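Local coordinates for toluene, o-xylene monooxygenase oxygenase subunit (PDB 2INC), which forms part of the oxygenase component of a monooxygenase that probably hydroxylates toluene and o-xylene, at residues 102-114 / 231-243. Numbering follows the deposited sequence.
Sequences HDQMLTREWVETL and LGSLAQSEGDTLL
Trp-110 reaches from helix 108-114 onto helix 231-237, which runs nearly antiparallel to it at a crossing angle of -164°, the two axes 11.7 Å apart. The contact lies at one end of a mainly helical bundle whose family belongs to the ferritin clan, where helix 208-237 ends and, after a short turn, helix 241-268 begins. A Schellman motif at Gly-239, with positive phi, closes the first of these helices, and Asp-240 follows directly as N-cap of the second. The Trp-110 indole enters as a knob among Leu-231, Leu-234, Ala-235 and Leu-243, carried across by a first torsion of 180° that sets CG opposite the backbone N, and its CZ2 lies 3.4 Å from Ala-235 CA. Glu-238 CB sits over one face of the indole, 4.0 Å from the centroid of the six-membered ring, a CH-pi contact. At the indole edge NE1 donates to the anti lone pair of Asp-240 OD2 (2.7 Å, 165°), ring and carboxylate planes almost perpendicular. The other oxygen, OD1, accepts from Leu-243 N at 3.0 Å, met from above the carboxylate plane, so one buried carboxylate both caps a helix and holds the indole. A leucine in place of Trp-110 would probably leave OD2 without this donor and open a gap against Ala-235 and Leu-234. Farther along, Leu-242 CB packs over one face of the His-102 imidazole, 3.9 Å from its centroid; His-102 ND1 donates a hydrogen bond to Asp-103 OD2, which lies in the ring plane, and Asp-103 OD1 forms a salt bridge with Arg-165 of helix 142-172. A water accepts from Thr-107 N and donates to Glu-238 O, the water oxygen 2.9 Å from that carbonyl O.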
loop_
_atom_site.group_PDB
_atom_site.type_symbol
_atom_site.label_atom_id
_atom_site.label_comp_id
_atom_site.label_asym_id
_atom_site.label_seq_id
_atom_site.Cartn_x
_atom_site.Cartn_y
_atom_site.Cartn_z
ATOM N N HIS B 102 -33.090 -0.436 -18.012
ATOM C CA HIS B 102 -33.484 -1.858 -17.956
ATOM C C HIS B 102 -34.823 -2.154 -17.221
ATOM O O HIS B 102 -35.641 -2.962 -17.664
ATOM C CB HIS B 102 -32.332 -2.628 -17.275
ATOM C CG HIS B 102 -32.680 -4.013 -16.851
ATOM N ND1 HIS B 102 -33.368 -4.297 -15.682
ATOM C CD2 HIS B 102 -32.430 -5.204 -17.442
ATOM C CE1 HIS B 102 -33.556 -5.601 -15.593
ATOM N NE2 HIS B 102 -32.970 -6.180 -16.630
ATOM N N ASP B 103 -35.048 -1.507 -16.084
ATOM C CA ASP B 103 -36.205 -1.856 -15.276
ATOM C C ASP B 103 -37.488 -1.407 -15.948
ATOM O O ASP B 103 -38.518 -2.084 -15.825
ATOM C CB ASP B 103 -36.088 -1.254 -13.865
ATOM C CG ASP B 103 -34.996 -1.959 -13.021
ATOM O OD1 ASP B 103 -34.649 -1.411 -11.962
ATOM O OD2 ASP B 103 -34.481 -3.030 -13.446
ATOM N N GLN B 104 -37.405 -0.253 -16.632
ATOM C CA GLN B 104 -38.520 0.331 -17.424
ATOM C C GLN B 104 -38.982 -0.577 -18.548
ATOM O O GLN B 104 -40.110 -0.461 -18.997
ATOM C CB GLN B 104 -38.108 1.716 -17.991
ATOM C CG GLN B 104 -37.997 2.869 -16.931
ATOM C CD GLN B 104 -36.759 2.800 -15.952
ATOM O OE1 GLN B 104 -36.782 3.412 -14.861
ATOM N NE2 GLN B 104 -35.689 2.066 -16.345
ATOM N N MET B 105 -38.130 -1.488 -19.010
ATOM C CA MET B 105 -38.483 -2.388 -20.112
ATOM C C MET B 105 -39.090 -3.727 -19.672
ATOM O O MET B 105 -39.519 -4.522 -20.496
ATOM C CB MET B 105 -37.233 -2.704 -20.958
ATOM C CG MET B 105 -36.427 -1.489 -21.400
ATOM S SD MET B 105 -37.471 -0.493 -22.467
ATOM C CE MET B 105 -37.977 -1.686 -23.731
ATOM N N LEU B 106 -39.078 -4.031 -18.372
ATOM C CA LEU B 106 -39.672 -5.300 -17.896
ATOM C C LEU B 106 -41.189 -5.233 -18.038
ATOM O O LEU B 106 -41.775 -4.138 -17.908
ATOM C CB LEU B 106 -39.338 -5.505 -16.402
ATOM C CG LEU B 106 -37.877 -5.389 -15.930
ATOM C CD1 LEU B 106 -37.769 -5.344 -14.367
ATOM C CD2 LEU B 106 -37.063 -6.531 -16.545
ATOM N N THR B 107 -41.838 -6.377 -18.259
ATOM C CA THR B 107 -43.317 -6.373 -18.390
ATOM C C THR B 107 -44.032 -6.236 -17.041
ATOM O O THR B 107 -43.454 -6.530 -15.986
ATOM C CB THR B 107 -43.846 -7.647 -19.006
ATOM O OG1 THR B 107 -43.549 -8.756 -18.137
ATOM C CG2 THR B 107 -43.225 -7.901 -20.386
ATOM N N ARG B 108 -45.303 -5.839 -17.059
ATOM C CA ARG B 108 -46.037 -5.696 -15.795
ATOM C C ARG B 108 -46.098 -7.044 -15.066
ATOM O O ARG B 108 -45.973 -7.105 -13.819
ATOM C CB ARG B 108 -47.473 -5.193 -16.056
ATOM C CG ARG B 108 -48.288 -4.986 -14.767
ATOM C CD ARG B 108 -47.537 -4.048 -13.757
ATOM N NE ARG B 108 -48.139 -4.021 -12.417
ATOM C CZ ARG B 108 -48.031 -3.017 -11.548
ATOM N NH1 ARG B 108 -47.337 -1.910 -11.841
ATOM N NH2 ARG B 108 -48.636 -3.116 -10.367
ATOM N N GLU B 109 -46.296 -8.120 -15.842
ATOM C CA GLU B 109 -46.430 -9.456 -15.292
ATOM C C GLU B 109 -45.125 -9.910 -14.596
ATOM O O GLU B 109 -45.158 -10.508 -13.507
ATOM C CB GLU B 109 -46.807 -10.449 -16.388
ATOM C CG GLU B 109 -48.242 -10.231 -16.982
ATOM C CD GLU B 109 -48.351 -9.142 -18.129
ATOM O OE1 GLU B 109 -49.502 -8.959 -18.640
ATOM O OE2 GLU B 109 -47.340 -8.473 -18.509
ATOM N N TRP B 110 -43.989 -9.648 -15.232
ATOM C CA TRP B 110 -42.693 -9.964 -14.590
ATOM C C TRP B 110 -42.476 -9.114 -13.322
ATOM O O TRP B 110 -42.064 -9.604 -12.259
ATOM C CB TRP B 110 -41.529 -9.754 -15.564
ATOM C CG TRP B 110 -40.229 -10.071 -14.897
ATOM C CD1 TRP B 110 -39.221 -9.221 -14.582
ATOM C CD2 TRP B 110 -39.817 -11.361 -14.477
ATOM N NE1 TRP B 110 -38.188 -9.910 -13.957
ATOM C CE2 TRP B 110 -38.536 -11.231 -13.894
ATOM C CE3 TRP B 110 -40.406 -12.625 -14.538
ATOM C CZ2 TRP B 110 -37.847 -12.331 -13.359
ATOM C CZ3 TRP B 110 -39.709 -13.719 -14.000
ATOM C CH2 TRP B 110 -38.458 -13.560 -13.419
ATOM N N VAL B 111 -42.770 -7.837 -13.411
ATOM C CA VAL B 111 -42.673 -6.994 -12.238
ATOM C C VAL B 111 -43.460 -7.596 -11.053
ATOM O O VAL B 111 -42.984 -7.648 -9.912
ATOM C CB VAL B 111 -43.103 -5.556 -12.548
ATOM C CG1 VAL B 111 -43.330 -4.733 -11.261
ATOM C CG2 VAL B 111 -42.034 -4.855 -13.410
ATOM N N GLU B 112 -44.665 -8.066 -11.307
ATOM C CA GLU B 112 -45.400 -8.755 -10.249
ATOM C C GLU B 112 -44.745 -10.052 -9.774
ATOM O O GLU B 112 -44.814 -10.367 -8.590
ATOM C CB GLU B 112 -46.844 -8.983 -10.693
ATOM C CG GLU B 112 -47.589 -7.638 -10.618
ATOM C CD GLU B 112 -49.001 -7.698 -11.180
ATOM O OE1 GLU B 112 -49.724 -6.696 -10.965
ATOM O OE2 GLU B 112 -49.376 -8.736 -11.811
ATOM N N THR B 113 -44.131 -10.814 -10.674
ATOM C CA THR B 113 -43.375 -11.994 -10.275
ATOM C C THR B 113 -42.174 -11.636 -9.367
ATOM O O THR B 113 -41.904 -12.336 -8.411
ATOM C CB THR B 113 -42.852 -12.663 -11.513
ATOM O OG1 THR B 113 -43.989 -12.913 -12.326
ATOM C CG2 THR B 113 -42.100 -13.970 -11.238
ATOM N N LEU B 114 -41.458 -10.571 -9.701
ATOM C CA LEU B 114 -40.423 -10.042 -8.808
ATOM C C LEU B 114 -40.933 -9.719 -7.401
ATOM O O LEU B 114 -40.299 -10.115 -6.439
ATOM C CB LEU B 114 -39.823 -8.769 -9.399
ATOM C CG LEU B 114 -39.035 -8.981 -10.670
ATOM C CD1 LEU B 114 -38.501 -7.605 -11.079
ATOM C CD2 LEU B 114 -37.879 -9.960 -10.482
ATOM N N LEU B 231 -35.164 -19.321 -10.503
ATOM C CA LEU B 231 -35.640 -17.952 -10.711
ATOM C C LEU B 231 -34.720 -17.180 -11.675
ATOM O O LEU B 231 -35.198 -16.504 -12.593
ATOM C CB LEU B 231 -35.797 -17.222 -9.380
ATOM C CG LEU B 231 -36.314 -15.780 -9.468
ATOM C CD1 LEU B 231 -37.746 -15.801 -9.970
ATOM C CD2 LEU B 231 -36.229 -15.102 -8.118
ATOM N N GLY B 232 -33.399 -17.306 -11.519
ATOM C CA GLY B 232 -32.450 -16.638 -12.438
ATOM C C GLY B 232 -32.679 -17.050 -13.903
ATOM O O GLY B 232 -32.697 -16.196 -14.780
ATOM N N SER B 233 -32.886 -18.350 -14.172
ATOM C CA SER B 233 -33.208 -18.820 -15.552
ATOM C C SER B 233 -34.504 -18.239 -16.070
ATOM O O SER B 233 -34.640 -17.781 -17.218
ATOM C CB SER B 233 -33.400 -20.311 -15.557
ATOM O OG SER B 233 -32.148 -20.878 -15.339
ATOM N N LEU B 234 -35.486 -18.248 -15.203
ATOM C CA LEU B 234 -36.733 -17.672 -15.575
ATOM C C LEU B 234 -36.553 -16.181 -15.885
ATOM O O LEU B 234 -37.111 -15.671 -16.865
ATOM C CB LEU B 234 -37.712 -17.873 -14.426
ATOM C CG LEU B 234 -39.093 -17.344 -14.679
ATOM C CD1 LEU B 234 -39.710 -18.094 -15.881
ATOM C CD2 LEU B 234 -39.916 -17.535 -13.391
ATOM N N ALA B 235 -35.790 -15.472 -15.040
ATOM C CA ALA B 235 -35.563 -14.022 -15.236
ATOM C C ALA B 235 -35.025 -13.782 -16.625
ATOM O O ALA B 235 -35.501 -12.885 -17.344
ATOM C CB ALA B 235 -34.578 -13.480 -14.219
ATOM N N GLN B 236 -34.011 -14.578 -16.988
ATOM C CA GLN B 236 -33.334 -14.408 -18.259
ATOM C C GLN B 236 -34.310 -14.573 -19.423
ATOM O O GLN B 236 -34.307 -13.763 -20.350
ATOM C CB GLN B 236 -32.181 -15.397 -18.387
ATOM C CG GLN B 236 -31.148 -14.921 -19.405
ATOM C CD GLN B 236 -30.278 -16.019 -20.010
ATOM O OE1 GLN B 236 -29.715 -16.885 -19.304
ATOM N NE2 GLN B 236 -30.130 -15.960 -21.340
ATOM N N SER B 237 -35.131 -15.624 -19.370
ATOM C CA SER B 237 -36.104 -15.898 -20.419
ATOM C C SER B 237 -37.220 -14.862 -20.440
ATOM O O SER B 237 -37.843 -14.637 -21.470
ATOM C CB SER B 237 -36.649 -17.326 -20.267
ATOM O OG SER B 237 -37.702 -17.367 -19.322
ATOM N N GLU B 238 -37.426 -14.165 -19.333
ATOM C CA GLU B 238 -38.464 -13.166 -19.243
ATOM C C GLU B 238 -37.982 -11.765 -19.537
ATOM O O GLU B 238 -38.745 -10.795 -19.365
ATOM C CB GLU B 238 -39.107 -13.172 -17.847
ATOM C CG GLU B 238 -40.063 -14.313 -17.601
ATOM C CD GLU B 238 -41.103 -14.443 -18.682
ATOM O OE1 GLU B 238 -41.778 -13.427 -18.982
ATOM O OE2 GLU B 238 -41.223 -15.560 -19.239
ATOM N N GLY B 239 -36.726 -11.623 -19.936
ATOM C CA GLY B 239 -36.210 -10.302 -20.295
ATOM C C GLY B 239 -35.428 -9.588 -19.208
ATOM O O GLY B 239 -34.847 -8.514 -19.468
ATOM N N ASP B 240 -35.375 -10.184 -18.005
ATOM C CA ASP B 240 -34.721 -9.533 -16.866
ATOM C C ASP B 240 -33.250 -9.890 -16.916
ATOM O O ASP B 240 -32.814 -10.834 -16.258
ATOM C CB ASP B 240 -35.331 -9.979 -15.533
ATOM C CG ASP B 240 -34.948 -9.054 -14.374
ATOM O OD1 ASP B 240 -33.863 -8.416 -14.405
ATOM O OD2 ASP B 240 -35.734 -8.930 -13.420
ATOM N N THR B 241 -32.462 -9.161 -17.702
ATOM C CA THR B 241 -31.090 -9.606 -17.800
ATOM C C THR B 241 -30.330 -9.318 -16.503
ATOM O O THR B 241 -29.458 -10.092 -16.153
ATOM C CB THR B 241 -30.331 -9.171 -19.131
ATOM O OG1 THR B 241 -29.149 -8.412 -18.837
ATOM C CG2 THR B 241 -31.256 -8.461 -20.109
ATOM N N LEU B 242 -30.690 -8.255 -15.774
ATOM C CA LEU B 242 -29.990 -7.928 -14.537
ATOM C C LEU B 242 -30.096 -9.134 -13.588
ATOM O O LEU B 242 -29.080 -9.708 -13.163
ATOM C CB LEU B 242 -30.560 -6.619 -13.907
ATOM C CG LEU B 242 -29.731 -5.852 -12.881
ATOM C CD1 LEU B 242 -30.242 -4.461 -12.792
ATOM C CD2 LEU B 242 -29.953 -6.497 -11.557
ATOM N N LEU B 243 -31.316 -9.577 -13.290
ATOM C CA LEU B 243 -31.458 -10.643 -12.277
ATOM C C LEU B 243 -30.794 -11.937 -12.785
ATOM O O LEU B 243 -30.160 -12.684 -12.027
ATOM C CB LEU B 243 -32.935 -10.860 -11.932
ATOM C CG LEU B 243 -33.183 -11.926 -10.835
ATOM C CD1 LEU B 243 -32.296 -11.758 -9.602
ATOM C CD2 LEU B 243 -34.623 -11.935 -10.497
HETATM O O HOH W 1 -35.157 -5.093 -19.257
HETATM O O HOH W 2 -39.856 -8.346 -18.230
#